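PDB 4NES: UDP-N-acetylglucosamine 2-epimerase from Methanocaldococcus jannaschii, which probably catalyses the reversible epimerization at C-2 of UDP-N-acetylglucosamine, giving UDP-N-acetylmannosamine, the activated donor of ManNAc residues. Local coordinates for residues A[116-121]-A[141-146]. Sequence-based numbering, arbitrary orientation.
Sequences VEAGLR and SYLFAP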
ATOM      1  N   VAL A 116      11.230   1.393 -10.558  1.00  8.66           N
ATOM      2  CA  VAL A 116      12.469   0.787 -11.020  1.00  8.99           C
ATOM      3  C   VAL A 116      12.813  -0.353 -10.069  1.00  9.83           C
ATOM      4  O   VAL A 116      12.797  -0.168  -8.851  1.00 13.24           O
ATOM      5  CB  VAL A 116      13.591   1.836 -11.045  1.00  7.74           C
ATOM      6  CG1 VAL A 116      14.921   1.221 -11.503  1.00 11.32           C
ATOM      7  CG2 VAL A 116      13.205   3.006 -11.947  1.00  9.52           C
ATOM      8  N   GLU A 117      13.087  -1.527 -10.631  1.00  8.96           N
ATOM      9  CA  GLU A 117      13.342  -2.765  -9.881  1.00 10.13           C
ATOM     10  C   GLU A 117      12.031  -3.309  -9.302  1.00  9.63           C
ATOM     11  O   GLU A 117      11.890  -3.536  -8.096  1.00 15.52           O
ATOM     12  CB  GLU A 117      14.439  -2.598  -8.821  1.00 12.47           C
ATOM     13  CG  GLU A 117      15.059  -3.907  -8.364  1.00 11.86           C
ATOM     14  CD  GLU A 117      16.034  -3.708  -7.223  1.00 17.60           C
ATOM     15  OE1 GLU A 117      15.594  -3.485  -6.069  1.00 17.37           O
ATOM     16  OE2 GLU A 117      17.248  -3.767  -7.490  1.00 14.12           O
ATOM     17  N   ALA A 118      11.078  -3.525 -10.201  1.00  8.14           N
ATOM     18  CA  ALA A 118       9.749  -4.004  -9.880  1.00  8.94           C
ATOM     19  C   ALA A 118       9.692  -5.529  -9.936  1.00  7.77           C
ATOM     20  O   ALA A 118      10.377  -6.152 -10.725  1.00  8.86           O
ATOM     21  CB  ALA A 118       8.762  -3.403 -10.873  1.00  8.79           C
ATOM     22  N   GLY A 119       8.853  -6.122  -9.096  1.00  6.74           N
ATOM     23  CA  GLY A 119       8.529  -7.528  -9.226  1.00  8.61           C
ATOM     24  C   GLY A 119       9.407  -8.488  -8.452  1.00  8.62           C
ATOM     25  O   GLY A 119       9.181  -9.695  -8.490  1.00  9.46           O
ATOM     26  N   LEU A 120      10.429  -7.980  -7.770  1.00  7.79           N
ATOM     27  CA  LEU A 120      11.261  -8.857  -6.948  1.00  8.89           C
ATOM     28  C   LEU A 120      10.421  -9.383  -5.781  1.00 11.16           C
ATOM     29  O   LEU A 120       9.644  -8.634  -5.176  1.00 10.94           O
ATOM     30  CB  LEU A 120      12.493  -8.127  -6.422  1.00 11.56           C
ATOM     31  CG  LEU A 120      13.637  -7.839  -7.398  1.00 10.99           C
ATOM     32  CD1 LEU A 120      13.207  -6.959  -8.537  1.00 23.43           C
ATOM     33  CD2 LEU A 120      14.794  -7.194  -6.644  1.00 13.35           C
ATOM     34  N   ARG A 121      10.550 -10.672  -5.476  1.00 10.36           N
ATOM     35  CA  ARG A 121       9.805 -11.261  -4.361  1.00  9.68           C
ATOM     36  C   ARG A 121      10.664 -12.232  -3.564  1.00 10.09           C
ATOM     37  O   ARG A 121      11.279 -13.135  -4.133  1.00 12.79           O
ATOM     38  CB  ARG A 121       8.556 -12.001  -4.864  1.00 10.77           C
ATOM     39  CG  ARG A 121       7.531 -11.143  -5.620  1.00 10.43           C
ATOM     40  CD  ARG A 121       6.785 -10.209  -4.666  1.00  8.73           C
ATOM     41  NE  ARG A 121       5.760  -9.434  -5.359  1.00 11.75           N
ATOM     42  CZ  ARG A 121       5.951  -8.227  -5.882  1.00  9.28           C
ATOM     43  NH1 ARG A 121       7.136  -7.629  -5.796  1.00  9.15           N
ATOM     44  NH2 ARG A 121       4.944  -7.613  -6.494  1.00 10.16           N
ATOM     45  N   SER A 141       2.353   2.536 -12.676  1.00  9.49           N
ATOM     46  CA  SER A 141       1.934   2.570 -14.070  1.00  9.64           C
ATOM     47  C   SER A 141       2.985   1.973 -15.008  1.00 10.54           C
ATOM     48  O   SER A 141       2.650   1.462 -16.079  1.00 11.61           O
ATOM     49  CB  SER A 141       1.617   4.004 -14.481  1.00 11.03           C
ATOM     50  OG  SER A 141       0.436   4.447 -13.838  1.00 14.25           O
ATOM     51  N   TYR A 142       4.247   2.035 -14.600  1.00  8.18           N
ATOM     52  CA  TYR A 142       5.337   1.394 -15.326  1.00  8.66           C
ATOM     53  C   TYR A 142       6.090   0.539 -14.327  1.00  8.05           C
ATOM     54  O   TYR A 142       6.502   1.031 -13.267  1.00 10.09           O
ATOM     55  CB  TYR A 142       6.303   2.426 -15.913  1.00  9.42           C
ATOM     56  CG  TYR A 142       5.683   3.411 -16.866  1.00 10.74           C
ATOM     57  CD1 TYR A 142       5.056   4.553 -16.391  1.00  9.32           C
ATOM     58  CD2 TYR A 142       5.749   3.218 -18.242  1.00 12.90           C
ATOM     59  CE1 TYR A 142       4.499   5.467 -17.252  1.00 12.01           C
ATOM     60  CE2 TYR A 142       5.186   4.138 -19.115  1.00 16.90           C
ATOM     61  CZ  TYR A 142       4.567   5.257 -18.608  1.00 17.59           C
ATOM     62  OH  TYR A 142       4.003   6.185 -19.457  1.00 25.09           O
ATOM     63  N   LEU A 143       6.295  -0.731 -14.670  1.00  8.19           N
ATOM     64  CA  LEU A 143       6.987  -1.667 -13.793  1.00  6.70           C
ATOM     65  C   LEU A 143       8.225  -2.138 -14.519  1.00  7.89           C
ATOM     66  O   LEU A 143       8.138  -2.912 -15.477  1.00  8.68           O
ATOM     67  CB  LEU A 143       6.086  -2.840 -13.428  1.00 10.07           C
ATOM     68  CG  LEU A 143       4.946  -2.359 -12.528  1.00 12.53           C
ATOM     69  CD1 LEU A 143       3.657  -2.175 -13.291  1.00 18.71           C
ATOM     70  CD2 LEU A 143       4.741  -3.279 -11.344  1.00 20.96           C
ATOM     71  N   PHE A 144       9.369  -1.624 -14.092  1.00  6.06           N
ATOM     72  CA  PHE A 144      10.629  -1.941 -14.744  1.00  8.54           C
ATOM     73  C   PHE A 144      11.260  -3.124 -14.033  1.00  8.06           C
ATOM     74  O   PHE A 144      11.953  -2.972 -13.030  1.00  9.18           O
ATOM     75  CB  PHE A 144      11.534  -0.708 -14.767  1.00  8.49           C
ATOM     76  CG  PHE A 144      10.967   0.414 -15.580  1.00  7.84           C
ATOM     77  CD1 PHE A 144      10.809   0.261 -16.948  1.00  8.95           C
ATOM     78  CD2 PHE A 144      10.552   1.600 -14.984  1.00  9.72           C
ATOM     79  CE1 PHE A 144      10.276   1.279 -17.721  1.00 10.50           C
ATOM     80  CE2 PHE A 144      10.025   2.627 -15.749  1.00 11.15           C
ATOM     81  CZ  PHE A 144       9.880   2.466 -17.119  1.00  9.80           C
ATOM     82  N   ALA A 145      10.992  -4.310 -14.569  1.00  7.84           N
ATOM     83  CA  ALA A 145      11.423  -5.566 -13.973  1.00  9.08           C
ATOM     84  C   ALA A 145      12.837  -5.910 -14.423  1.00  8.77           C
ATOM     85  O   ALA A 145      13.210  -5.673 -15.576  1.00 10.13           O
ATOM     86  CB  ALA A 145      10.454  -6.680 -14.352  1.00  9.92           C
ATOM     87  N   PRO A 146      13.656  -6.449 -13.512  1.00  9.23           N
ATOM     88  CA  PRO A 146      15.040  -6.723 -13.933  1.00  8.08           C
ATOM     89  C   PRO A 146      15.172  -8.033 -14.700  1.00 10.52           C
ATOM     90  O   PRO A 146      16.117  -8.182 -15.481  1.00 10.52           O
ATOM     91  CB  PRO A 146      15.798  -6.806 -12.606  1.00  9.91           C
ATOM     92  CG  PRO A 146      14.745  -7.266 -11.628  1.00 11.38           C
ATOM     93  CD  PRO A 146      13.481  -6.569 -12.056  1.00  9.52           C
TER
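Val116 and Phe144 sit abreast at the C-terminal ends of neighbouring parallel strands, 112-116 and 142-145, with side chains on the same face of the sheet. Val116 CG2 meets the ring obliquely, 4.3 Å from Phe144 CD2. Phe144 CG lies anti to its own carbonyl carbon (chi1 -64°), which puts the ring beside its own backbone N, where Val116 CG2 meets it; the ring also packs against Ile357, Ile360 and Leu361 of helix 353-363. Past Val116 the chain leaves the sheet: Glu117 has positive phi (74°), and the turn brings two successive amides onto one oxygen. Ala118 N reaches Phe144 O at 3.0 Å along a nearly straight N-H line (173°), from above the carbonyl plane; the bond from Glu117 N is weak and bent. Ala118 then turns its methyl toward the other strand, on the sheet face away from the ring, and sets CB 3.7 Å from Leu143 CB. Its carbonyl O lies 3.5 Å from Ala145 CA in a CA-H...O contact and also touches Pro146 CD. Further on, Leu120 reaches across with one branch, CD1 pressing on the pyrrolidine ring at a tight 3.5 Å from Pro146 CG. Glu117 starts away from strand 142-145; its OE2 forms a salt bridge with Lys15 and a hydrogen bond with Asn169, and the side chain lies about 7 Å from the bound UDP. In this Rossmann-like domain of the GT-B fold, one carbonyl oxygen gripped by successive amides, with apolar side chains around it, fixes the turn after Val116 against the next strand.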